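Local coordinates for protein lactoylglutathione lyase (Pseudomonas aeruginosa, PDB 4MTS) that belongs to the glyoxalase/bleomycin resistance protein/dioxygenase superfamily and, as a dimer, binds nickel and zinc ions at sites that combine residues of both subunits, at residues M1-S6 / A51-E56; M26-R31 / A42-Q47; E36-L41 / H59-D64; S108-L113 / E122-G127. All blocks are in the same frame, centred on the assembly; numbering follows the deposited sequence.

Contact 1 (M1-S6 / A51-E56). With ZN (zinc ion), chain F.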
# COMPACT_ATOMS: atom_id res chain seq x y z
N MET A 1 -5.85 -15.78 5.98
CA MET A 1 -5.87 -14.32 5.88
C MET A 1 -4.90 -13.92 4.82
O MET A 1 -3.92 -14.63 4.56
CB MET A 1 -5.47 -13.66 7.20
CG MET A 1 -6.60 -13.59 8.22
SD MET A 1 -6.00 -13.02 9.82
CE MET A 1 -6.64 -11.45 9.87
N ARG A 2 -5.16 -12.76 4.18
CA ARG A 2 -4.21 -12.27 3.17
C ARG A 2 -4.39 -10.78 2.99
O ARG A 2 -5.44 -10.22 3.31
CB ARG A 2 -4.33 -13.03 1.82
CG ARG A 2 -5.59 -12.74 1.00
CD ARG A 2 -5.67 -13.70 -0.19
NE ARG A 2 -6.88 -13.46 -0.97
CZ ARG A 2 -6.92 -12.83 -2.14
NH1 ARG A 2 -5.81 -12.34 -2.67
NH2 ARG A 2 -8.08 -12.64 -2.76
N ILE A 3 -3.36 -10.14 2.46
CA ILE A 3 -3.45 -8.72 2.10
C ILE A 3 -4.14 -8.66 0.73
O ILE A 3 -3.72 -9.32 -0.21
CB ILE A 3 -2.03 -8.06 2.06
CG1 ILE A 3 -1.45 -8.04 3.49
CG2 ILE A 3 -2.12 -6.63 1.48
CD1 ILE A 3 0.03 -7.56 3.60
N LEU A 4 -5.19 -7.84 0.62
CA LEU A 4 -5.97 -7.76 -0.62
C LEU A 4 -5.55 -6.59 -1.51
O LEU A 4 -5.42 -6.77 -2.72
CB LEU A 4 -7.46 -7.64 -0.32
CG LEU A 4 -8.11 -8.86 0.35
CD1 LEU A 4 -9.50 -8.52 0.77
CD2 LEU A 4 -8.17 -10.03 -0.58
N HIS A 5 -5.38 -5.38 -0.93
CA HIS A 5 -5.01 -4.22 -1.74
C HIS A 5 -4.61 -3.04 -0.88
O HIS A 5 -4.85 -3.03 0.32
CB HIS A 5 -6.16 -3.76 -2.71
CG HIS A 5 -7.47 -3.43 -2.05
ND1 HIS A 5 -8.51 -4.37 -2.02
CD2 HIS A 5 -7.91 -2.29 -1.47
CE1 HIS A 5 -9.52 -3.77 -1.40
NE2 HIS A 5 -9.22 -2.53 -1.07
N SER A 6 -3.93 -2.09 -1.51
CA SER A 6 -3.58 -0.80 -0.91
C SER A 6 -4.37 0.18 -1.77
O SER A 6 -4.34 0.06 -3.01
CB SER A 6 -2.10 -0.52 -1.09
OG SER A 6 -1.78 0.75 -0.56
N ALA A 51 -5.62 -14.07 -6.47
CA ALA A 51 -4.29 -14.64 -6.31
C ALA A 51 -3.27 -13.74 -5.60
O ALA A 51 -2.25 -14.24 -5.08
CB ALA A 51 -3.75 -15.01 -7.68
N ALA A 52 -3.47 -12.41 -5.66
CA ALA A 52 -2.45 -11.53 -5.11
C ALA A 52 -3.01 -10.18 -4.76
O ALA A 52 -4.08 -9.79 -5.26
CB ALA A 52 -1.33 -11.35 -6.13
N ALA A 53 -2.23 -9.44 -3.96
CA ALA A 53 -2.58 -8.07 -3.59
C ALA A 53 -2.49 -7.18 -4.81
O ALA A 53 -1.61 -7.34 -5.67
CB ALA A 53 -1.65 -7.54 -2.51
N ALA A 54 -3.44 -6.24 -4.91
CA ALA A 54 -3.53 -5.30 -6.02
C ALA A 54 -3.45 -3.88 -5.49
O ALA A 54 -3.43 -3.65 -4.26
CB ALA A 54 -4.86 -5.50 -6.73
N LEU A 55 -3.31 -2.92 -6.43
CA LEU A 55 -3.33 -1.50 -6.12
C LEU A 55 -4.71 -0.97 -6.50
O LEU A 55 -5.16 -1.13 -7.64
CB LEU A 55 -2.24 -0.74 -6.92
CG LEU A 55 -2.32 0.80 -6.79
CD1 LEU A 55 -2.10 1.27 -5.30
CD2 LEU A 55 -1.31 1.46 -7.71
N GLU A 56 -5.40 -0.33 -5.54
CA GLU A 56 -6.71 0.25 -5.83
C GLU A 56 -6.53 1.75 -5.98
O GLU A 56 -6.02 2.40 -5.07
CB GLU A 56 -7.68 -0.02 -4.67
CG GLU A 56 -9.06 0.54 -5.01
CD GLU A 56 -10.07 0.44 -3.90
OE1 GLU A 56 -9.68 0.06 -2.77
OE2 GLU A 56 -11.27 0.68 -4.18
ZN ZN F . -10.43 -1.19 -0.16
O HOH W 1 -11.82 -0.44 -1.22

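Contact 2 (M26-R31 / A42-Q47)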
# COMPACT_ATOMS: atom_id res chain seq x y z
N MET A 26 1.30 -2.97 -15.55
CA MET A 26 0.23 -3.60 -14.79
C MET A 26 -0.96 -3.72 -15.76
O MET A 26 -0.97 -3.07 -16.81
CB MET A 26 -0.23 -2.69 -13.64
CG MET A 26 0.74 -2.74 -12.48
SD MET A 26 0.07 -1.80 -11.11
CE MET A 26 1.56 -1.75 -10.02
N ARG A 27 -1.96 -4.50 -15.37
CA ARG A 27 -3.18 -4.54 -16.16
C ARG A 27 -4.34 -4.04 -15.33
O ARG A 27 -4.24 -4.03 -14.10
CB ARG A 27 -3.46 -5.90 -16.81
CG ARG A 27 -3.73 -7.04 -15.86
CD ARG A 27 -3.81 -8.38 -16.60
NE ARG A 27 -3.59 -9.48 -15.65
CZ ARG A 27 -4.55 -10.17 -15.04
NH1 ARG A 27 -5.83 -9.91 -15.31
NH2 ARG A 27 -4.25 -11.12 -14.18
N LEU A 28 -5.39 -3.56 -15.99
CA LEU A 28 -6.59 -3.14 -15.27
C LEU A 28 -7.35 -4.42 -14.94
O LEU A 28 -7.83 -5.14 -15.83
CB LEU A 28 -7.43 -2.20 -16.15
CG LEU A 28 -8.72 -1.70 -15.49
CD1 LEU A 28 -8.39 -0.81 -14.30
CD2 LEU A 28 -9.60 -0.92 -16.51
N LEU A 29 -7.43 -4.73 -13.64
CA LEU A 29 -8.09 -5.94 -13.17
C LEU A 29 -9.59 -5.80 -13.11
O LEU A 29 -10.32 -6.72 -13.51
CB LEU A 29 -7.53 -6.38 -11.77
CG LEU A 29 -5.99 -6.56 -11.72
CD1 LEU A 29 -5.48 -6.75 -10.26
CD2 LEU A 29 -5.53 -7.71 -12.58
N ARG A 30 -10.07 -4.63 -12.67
CA ARG A 30 -11.47 -4.32 -12.45
C ARG A 30 -11.62 -2.80 -12.37
O ARG A 30 -10.80 -2.11 -11.75
CB ARG A 30 -11.87 -4.99 -11.08
CG ARG A 30 -13.27 -4.71 -10.55
CD ARG A 30 -13.70 -5.72 -9.49
NE ARG A 30 -12.80 -5.77 -8.33
CZ ARG A 30 -13.13 -5.38 -7.11
NH1 ARG A 30 -14.33 -4.88 -6.87
NH2 ARG A 30 -12.25 -5.47 -6.12
N ARG A 31 -12.66 -2.26 -12.99
CA ARG A 31 -12.95 -0.84 -12.82
C ARG A 31 -14.47 -0.72 -12.56
O ARG A 31 -15.24 -1.48 -13.16
CB ARG A 31 -12.50 -0.01 -14.02
CG ARG A 31 -13.04 1.41 -14.01
CD ARG A 31 -12.41 2.27 -15.11
NE ARG A 31 -13.12 3.56 -15.14
CZ ARG A 31 -12.62 4.70 -15.61
NH1 ARG A 31 -11.40 4.73 -16.13
NH2 ARG A 31 -13.33 5.82 -15.52
N ALA A 42 -10.54 1.69 -9.44
CA ALA A 42 -9.88 0.88 -10.48
C ALA A 42 -8.81 0.06 -9.75
O ALA A 42 -8.07 0.62 -8.94
CB ALA A 42 -9.22 1.78 -11.52
N PHE A 43 -8.78 -1.24 -10.00
CA PHE A 43 -7.81 -2.16 -9.39
C PHE A 43 -6.83 -2.54 -10.50
O PHE A 43 -7.24 -2.99 -11.58
CB PHE A 43 -8.52 -3.38 -8.77
CG PHE A 43 -9.39 -3.06 -7.56
CD1 PHE A 43 -10.69 -2.59 -7.72
CD2 PHE A 43 -8.92 -3.28 -6.26
CE1 PHE A 43 -11.49 -2.30 -6.60
CE2 PHE A 43 -9.71 -2.97 -5.15
CZ PHE A 43 -10.99 -2.48 -5.33
N VAL A 44 -5.55 -2.31 -10.24
CA VAL A 44 -4.46 -2.57 -11.19
C VAL A 44 -3.46 -3.50 -10.55
O VAL A 44 -3.28 -3.47 -9.32
CB VAL A 44 -3.79 -1.27 -11.72
CG1 VAL A 44 -4.71 -0.55 -12.69
CG2 VAL A 44 -3.37 -0.33 -10.57
N GLY A 45 -2.83 -4.33 -11.36
CA GLY A 45 -1.87 -5.28 -10.83
C GLY A 45 -1.36 -6.24 -11.87
O GLY A 45 -1.52 -6.02 -13.08
N TYR A 46 -0.69 -7.28 -11.38
CA TYR A 46 -0.02 -8.24 -12.26
C TYR A 46 -0.68 -9.59 -12.28
O TYR A 46 -0.48 -10.35 -13.23
CB TYR A 46 1.47 -8.39 -11.85
CG TYR A 46 2.23 -7.09 -11.95
CD1 TYR A 46 2.52 -6.53 -13.19
CD2 TYR A 46 2.64 -6.40 -10.81
CE1 TYR A 46 3.24 -5.34 -13.29
CE2 TYR A 46 3.32 -5.18 -10.90
CZ TYR A 46 3.62 -4.65 -12.15
OH TYR A 46 4.30 -3.46 -12.28
N GLN A 47 -1.41 -9.92 -11.22
CA GLN A 47 -2.10 -11.19 -11.09
C GLN A 47 -3.53 -10.92 -10.71
O GLN A 47 -3.86 -9.84 -10.22
CB GLN A 47 -1.45 -12.06 -10.01
CG GLN A 47 -0.01 -12.47 -10.30
CD GLN A 47 0.61 -13.01 -9.06
OE1 GLN A 47 0.34 -14.14 -8.65
NE2 GLN A 47 1.39 -12.19 -8.38

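Contact 3 (E36-L41 / H59-D64)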
# COMPACT_ATOMS: atom_id res chain seq x y z
N GLU A 36 -24.16 7.19 -8.85
CA GLU A 36 -24.90 7.43 -7.60
C GLU A 36 -23.96 7.97 -6.49
O GLU A 36 -24.35 8.84 -5.73
CB GLU A 36 -25.68 6.17 -7.17
CG GLU A 36 -26.75 5.78 -8.18
CD GLU A 36 -27.52 4.52 -7.88
OE1 GLU A 36 -28.49 4.58 -7.09
OE2 GLU A 36 -27.19 3.47 -8.48
N GLY A 37 -22.72 7.49 -6.44
CA GLY A 37 -21.75 7.93 -5.45
C GLY A 37 -20.73 8.93 -5.98
O GLY A 37 -19.91 9.43 -5.21
N ARG A 38 -20.77 9.21 -7.29
CA ARG A 38 -19.85 10.10 -8.01
C ARG A 38 -18.37 9.78 -7.75
O ARG A 38 -17.57 10.65 -7.37
CB ARG A 38 -20.18 11.58 -7.82
CG ARG A 38 -21.51 11.89 -8.51
CD ARG A 38 -21.84 13.35 -8.55
NE ARG A 38 -20.90 14.15 -9.33
CZ ARG A 38 -20.96 14.31 -10.65
NH1 ARG A 38 -21.86 13.65 -11.37
NH2 ARG A 38 -20.08 15.09 -11.27
N PHE A 39 -18.03 8.51 -7.90
CA PHE A 39 -16.65 8.08 -7.75
C PHE A 39 -16.40 6.89 -8.62
O PHE A 39 -17.35 6.24 -9.02
CB PHE A 39 -16.27 7.81 -6.28
CG PHE A 39 -16.88 6.57 -5.69
CD1 PHE A 39 -18.16 6.59 -5.16
CD2 PHE A 39 -16.16 5.39 -5.62
CE1 PHE A 39 -18.74 5.43 -4.65
CE2 PHE A 39 -16.72 4.25 -5.07
CZ PHE A 39 -18.01 4.28 -4.58
N THR A 40 -15.13 6.61 -8.87
CA THR A 40 -14.72 5.47 -9.66
C THR A 40 -13.62 4.77 -8.87
O THR A 40 -12.79 5.45 -8.26
CB THR A 40 -14.11 5.94 -10.99
OG1 THR A 40 -15.06 6.73 -11.70
CG2 THR A 40 -13.66 4.77 -11.87
N LEU A 41 -13.58 3.44 -8.96
CA LEU A 41 -12.51 2.62 -8.37
C LEU A 41 -11.84 1.89 -9.52
O LEU A 41 -12.51 1.47 -10.47
CB LEU A 41 -13.07 1.52 -7.46
CG LEU A 41 -14.07 1.84 -6.43
CD1 LEU A 41 -14.48 0.56 -5.75
CD2 LEU A 41 -13.52 2.87 -5.44
N HIS A 59 -11.09 7.74 -7.52
CA HIS A 59 -11.22 9.09 -8.02
C HIS A 59 -12.62 9.57 -7.71
O HIS A 59 -13.58 8.95 -8.15
CB HIS A 59 -10.93 9.13 -9.55
CG HIS A 59 -11.23 10.46 -10.16
ND1 HIS A 59 -12.17 10.58 -11.16
CD2 HIS A 59 -10.76 11.69 -9.83
CE1 HIS A 59 -12.22 11.88 -11.45
NE2 HIS A 59 -11.41 12.58 -10.67
N ASN A 60 -12.73 10.64 -6.91
CA ASN A 60 -14.00 11.27 -6.55
C ASN A 60 -14.20 12.30 -7.66
O ASN A 60 -13.31 13.12 -7.90
CB ASN A 60 -13.87 11.94 -5.16
CG ASN A 60 -13.69 10.92 -4.05
OD1 ASN A 60 -14.60 10.14 -3.74
ND2 ASN A 60 -12.49 10.88 -3.44
N TRP A 61 -15.32 12.18 -8.41
CA TRP A 61 -15.58 13.01 -9.58
C TRP A 61 -15.57 14.50 -9.30
O TRP A 61 -15.25 15.28 -10.20
CB TRP A 61 -16.93 12.63 -10.23
CG TRP A 61 -17.03 11.20 -10.63
CD1 TRP A 61 -16.03 10.26 -10.62
CD2 TRP A 61 -18.16 10.56 -11.21
NE1 TRP A 61 -16.50 9.07 -11.13
CE2 TRP A 61 -17.80 9.22 -11.48
CE3 TRP A 61 -19.45 11.00 -11.54
CZ2 TRP A 61 -18.70 8.30 -12.04
CZ3 TRP A 61 -20.35 10.08 -12.06
CH2 TRP A 61 -19.96 8.76 -12.33
N ASP A 62 -15.97 14.88 -8.10
CA ASP A 62 -16.04 16.30 -7.74
C ASP A 62 -14.83 16.86 -6.99
O ASP A 62 -14.86 18.02 -6.59
CB ASP A 62 -17.39 16.63 -7.07
CG ASP A 62 -18.57 16.09 -7.87
OD1 ASP A 62 -19.31 15.23 -7.33
OD2 ASP A 62 -18.69 16.44 -9.05
N ARG A 63 -13.77 16.04 -6.80
CA ARG A 63 -12.49 16.45 -6.17
C ARG A 63 -11.49 16.68 -7.29
O ARG A 63 -11.53 15.96 -8.29
CB ARG A 63 -11.93 15.36 -5.23
CG ARG A 63 -12.64 15.20 -3.89
CD ARG A 63 -12.39 16.33 -2.90
NE ARG A 63 -10.99 16.45 -2.47
CZ ARG A 63 -10.50 15.91 -1.36
NH1 ARG A 63 -11.27 15.15 -0.59
NH2 ARG A 63 -9.24 16.11 -1.03
N ASP A 64 -10.60 17.66 -7.14
CA ASP A 64 -9.62 18.00 -8.18
C ASP A 64 -8.19 17.63 -7.81
O ASP A 64 -7.25 17.85 -8.58
CB ASP A 64 -9.69 19.51 -8.50
CG ASP A 64 -10.96 19.98 -9.17
OD1 ASP A 64 -11.43 19.30 -10.12
OD2 ASP A 64 -11.46 21.07 -8.79
O HOH W 2 -13.27 8.83 -12.76

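Contact 4 (S108-L113 / E122-G127). With NI (nickel (II) ion), chain E.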
# COMPACT_ATOMS: atom_id res chain seq x y z
N SER A 108 21.16 -4.34 -2.77
CA SER A 108 19.97 -4.38 -3.62
C SER A 108 19.98 -3.21 -4.61
O SER A 108 20.36 -2.09 -4.25
CB SER A 108 18.69 -4.37 -2.78
OG SER A 108 18.69 -3.27 -1.88
N VAL A 109 19.63 -3.50 -5.87
CA VAL A 109 19.54 -2.51 -6.94
C VAL A 109 18.11 -1.96 -6.83
O VAL A 109 17.15 -2.74 -6.91
CB VAL A 109 19.85 -3.11 -8.34
CG1 VAL A 109 19.61 -2.08 -9.46
CG2 VAL A 109 21.27 -3.67 -8.41
N ILE A 110 17.98 -0.66 -6.51
CA ILE A 110 16.71 0.02 -6.29
C ILE A 110 16.63 1.29 -7.15
O ILE A 110 17.65 1.90 -7.47
CB ILE A 110 16.53 0.34 -4.75
CG1 ILE A 110 16.48 -0.98 -3.92
CG2 ILE A 110 15.30 1.21 -4.46
CD1 ILE A 110 16.50 -0.82 -2.45
N ALA A 111 15.41 1.70 -7.46
CA ALA A 111 15.12 2.94 -8.16
C ALA A 111 13.80 3.46 -7.59
O ALA A 111 13.05 2.70 -6.97
CB ALA A 111 14.95 2.68 -9.65
N PHE A 112 13.51 4.72 -7.82
CA PHE A 112 12.26 5.32 -7.41
C PHE A 112 11.65 6.09 -8.53
O PHE A 112 12.33 6.89 -9.20
CB PHE A 112 12.43 6.23 -6.20
CG PHE A 112 12.29 5.50 -4.89
CD1 PHE A 112 11.06 5.39 -4.26
CD2 PHE A 112 13.40 4.93 -4.28
CE1 PHE A 112 10.94 4.76 -3.02
CE2 PHE A 112 13.28 4.28 -3.05
CZ PHE A 112 12.05 4.19 -2.43
N LEU A 113 10.34 5.89 -8.70
CA LEU A 113 9.57 6.65 -9.68
C LEU A 113 8.54 7.43 -8.91
O LEU A 113 8.24 7.10 -7.75
CB LEU A 113 8.81 5.69 -10.63
CG LEU A 113 9.55 4.53 -11.32
CD1 LEU A 113 8.58 3.76 -12.27
CD2 LEU A 113 10.76 5.05 -12.12
N GLU A 122 8.67 2.30 -5.53
CA GLU A 122 10.00 1.75 -5.32
C GLU A 122 10.19 0.55 -6.23
O GLU A 122 9.40 -0.41 -6.19
CB GLU A 122 10.13 1.34 -3.84
CG GLU A 122 11.50 0.76 -3.45
CD GLU A 122 11.61 0.55 -1.96
OE1 GLU A 122 10.80 -0.23 -1.42
OE2 GLU A 122 12.42 1.25 -1.31
N LEU A 123 11.23 0.59 -7.04
CA LEU A 123 11.56 -0.56 -7.90
C LEU A 123 12.70 -1.34 -7.28
O LEU A 123 13.72 -0.74 -6.94
CB LEU A 123 11.95 -0.09 -9.32
CG LEU A 123 11.01 0.85 -10.03
CD1 LEU A 123 11.56 1.21 -11.43
CD2 LEU A 123 9.58 0.28 -10.12
N ILE A 124 12.54 -2.64 -7.11
CA ILE A 124 13.57 -3.49 -6.50
C ILE A 124 13.92 -4.58 -7.49
O ILE A 124 13.07 -5.38 -7.86
CB ILE A 124 13.16 -4.05 -5.12
CG1 ILE A 124 12.74 -2.89 -4.18
CG2 ILE A 124 14.35 -4.88 -4.51
CD1 ILE A 124 12.27 -3.32 -2.72
N GLN A 125 15.16 -4.58 -7.97
CA GLN A 125 15.60 -5.56 -8.96
C GLN A 125 15.61 -6.98 -8.41
O GLN A 125 16.20 -7.23 -7.36
CB GLN A 125 16.98 -5.17 -9.51
CG GLN A 125 17.42 -6.04 -10.70
CD GLN A 125 18.46 -5.28 -11.45
OE1 GLN A 125 18.25 -4.12 -11.84
NE2 GLN A 125 19.62 -5.88 -11.61
N LYS A 126 15.00 -7.92 -9.15
CA LYS A 126 14.91 -9.35 -8.80
C LYS A 126 16.27 -9.96 -8.51
O LYS A 126 17.25 -9.66 -9.21
CB LYS A 126 14.18 -10.13 -9.91
CG LYS A 126 13.50 -11.40 -9.41
CD LYS A 126 12.68 -12.07 -10.50
CE LYS A 126 12.42 -13.53 -10.20
NZ LYS A 126 11.60 -14.18 -11.26
N GLY A 127 16.32 -10.72 -7.43
CA GLY A 127 17.51 -11.39 -6.93
C GLY A 127 18.27 -10.60 -5.88
O GLY A 127 18.87 -11.19 -4.97
NI NI E . 10.11 -0.37 0.58

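Contact 1 (M1-S6 / A51-E56)
His-5 and Glu-56 meet at a zinc ion in unequal ways. The ring nitrogen His-5 NE2 binds the metal at 2.0 Å, whereas Glu-56 OE1 stands 3.0 Å from the zinc and is also linked to it by water 1. That water lies 1.9 Å from the zinc and donates a hydrogen bond of 2.7 Å to Glu-56 OE1. The two side chains reach out from the sheet in a common direction, with imidazole and carboxylate planes 88° apart. Glu-56 CG is anti to the backbone N (chi1 -178°), and the chain stays extended beyond it, which carries the carboxylate out beside the ring. His-74 and Glu-122 of the second subunit also bind this zinc.

Beneath the site the backbones pair in parallel. Ala-54 N donates to Leu-4 O and Ser-6 N to Ala-54 O, and Glu-56 N bonds to Ser-6 O at 2.8 Å. Farther back, Arg-2 salt-bridges Glu-78 of the second subunit and bonds to Glu-49 O. Pairing the first strand in parallel with the fourth is typical of the beta-alpha-beta-beta-beta module of the glyoxalase superfamily.

Contact 2 (M26-R31 / A42-Q47)
Arg-30 and Phe-43 run alongside each other across the beta hairpin of strands 27-34 and 39-45, at a classic beta bulge. The guanidinium is stacked on the phenyl ring with the planes 12° apart, and Arg-30 CZ is 4.0 Å from the centroid of the Phe-43 ring, a cation-pi contact over the face. Arg-30 NH2 comes closest, sitting over the ring but offset toward its rim. A bend at chi3 (58°) swings NE out of the line of the Arg-30 chain, and a salt bridge to Glu-49 holds the guanidinium's polar end.

The bulge is read from the bonds. Phe-43 O receives Leu-29 N at 2.7 Å and, weakly, Arg-30 N at 3.4 Å, and Phe-43 N returns a bond to Arg-30 O at 2.8 Å. Toward the other end, Arg-27 and Gly-45 exchange two backbone hydrogen bonds.

On the opposite face from the stack, Leu-28 CD1 reaches Ala-42 CB and Val-44 CG1, next to helix 13-23. At the open end of the hairpin, Met-26 and Tyr-46 cross obliquely. The Met-26 sulfur makes a Met-aromatic contact with the ring, whose hydroxyl bonds to Leu-24 O. Met-26 crosses Val-44 at about a right angle, with Met-26 SD 3.8 Å from Val-44 CG2. Met-26 CG lies over the Tyr-46 ring face, 3.8 Å from its centroid, a CH-pi contact, nearest to Tyr-46 CZ at 3.5 Å.

Contact 3 (E36-L41 / H59-D64)
Arg-38 and Trp-61 come together through two torsions: Trp-61 CG is anti to its own carbonyl carbon (chi1 -57°), and the Arg-38 chain, otherwise extended at chi2, bends at chi3 (64°) to bring NE round. The setting is the open end of the beta hairpin of strands 39-45 and 54-60, where a type I turn from Asn-60 to Arg-63 places Trp-61 and Asp-62 at its two central positions. Arg-38 and Phe-39 also form a G1 beta bulge opposite Tyr-34 on the neighbouring strand.

The indole lays one face over the Arg-38 to Phe-39 backbone. Arg-38 CA is 3.9 Å from the centroid of the six-membered ring, a CH-pi contact. The guanidinium meets the indole differently: the planes are 85° apart and the CE3 edge of Trp-61 lies over one guanidinium face, so the two groups do not stack.

Asp-62 is gripped side-on, its carboxylate nearly coplanar with the guanidinium. Arg-38 NE donates to Asp-62 OD1 at 2.8 Å and Arg-38 NH2 to Asp-62 OD2 at 2.9 Å, both on syn lone pairs; this two-point, nearly coplanar grip would restrain the guanidinium's rotation.

Paired backbones continue inward: Thr-40 and His-59 exchange two hydrogen bonds, while Trp-61 N reaches Arg-38 O from above the carbonyl plane. Thr-40 OG1, also bonded to Asp-33, accepts a hydrogen bond from water 2, which lies 2.6 Å from His-59 ND1. In the plane of the indole, Trp-61 NE1 donates to Thr-40 OG1 at 2.8 Å.

Contact 4 (S108-L113 / E122-G127)
Glu-122 CA sits over one face of the Phe-112 ring, 4.1 Å from its centroid, as a CH-pi contact between residues of a non-hydrogen-bonded pair. Glu-122 CG is anti to the backbone N (chi1 -179°) and the chain is extended beyond it, which takes the carboxylate past the ring: Glu-122 OE2 is 3.2 Å from Phe-112 CZ, and Glu-122 OE1 binds the nickel ion at 2.1 Å. Five other atoms complete the coordination, among them atoms of His-74 and of His-5 and Glu-56 of the second subunit, while OE2 shares a hydrogen bond with a glycerol, probably from the crystallisation liquor.

Leu-123 turns to the other face of the sheet, toward helix 82-91. Its backbone exchanges two hydrogen bonds with Ala-111, Leu-123 N to Ala-111 O being 2.8 Å. Leu-123 CD1 approaches Leu-113 CG at 3.9 Å, the two side chains crossing at about a right angle. This antiparallel pairing of strands 109-114 and 120-125 is a beta hairpin within the C-terminal sheet of the glyoxalase fold.

Ile-124 returns to the face of Glu-122, where Ile-124 CG1 lies 4.2 Å from Ile-110 CG1 and the side chain also packs on Leu-4 of the second subunit.

Gln-125 closes the ladder with Gln-125 N donating to Val-109 O at an N-H...O angle of 173°. Its side chain runs alongside Val-109, and Gln-125 OE1, hydrogen-bonded to Ala-82 N, touches Val-109 CG1 at 3.4 Å.

Overall arrangement
Contacts 1, 2 and 3 share one sheet, ordered 2-9, 54-60, 39-45, 27-34, whereas contact 4 belongs to the second sheet. The centres of contacts 1 and 2 are about 11 Å apart, and they meet where His-5 ND1 lies 3.6 Å from Phe-43 CE2. Contact 3 continues strands 39-45 and 54-60 outward, its centre about 22 Å from that of contact 1 and about 33 Å from that of contact 4. Within one chain contacts 1 and 4 stay about 10 Å apart at their nearest atoms. Across the dimer, the zinc bound by His-5 and the nickel bound by Glu-122 each draw on contact 1 of one subunit and on His-74 and Glu-122 of the other.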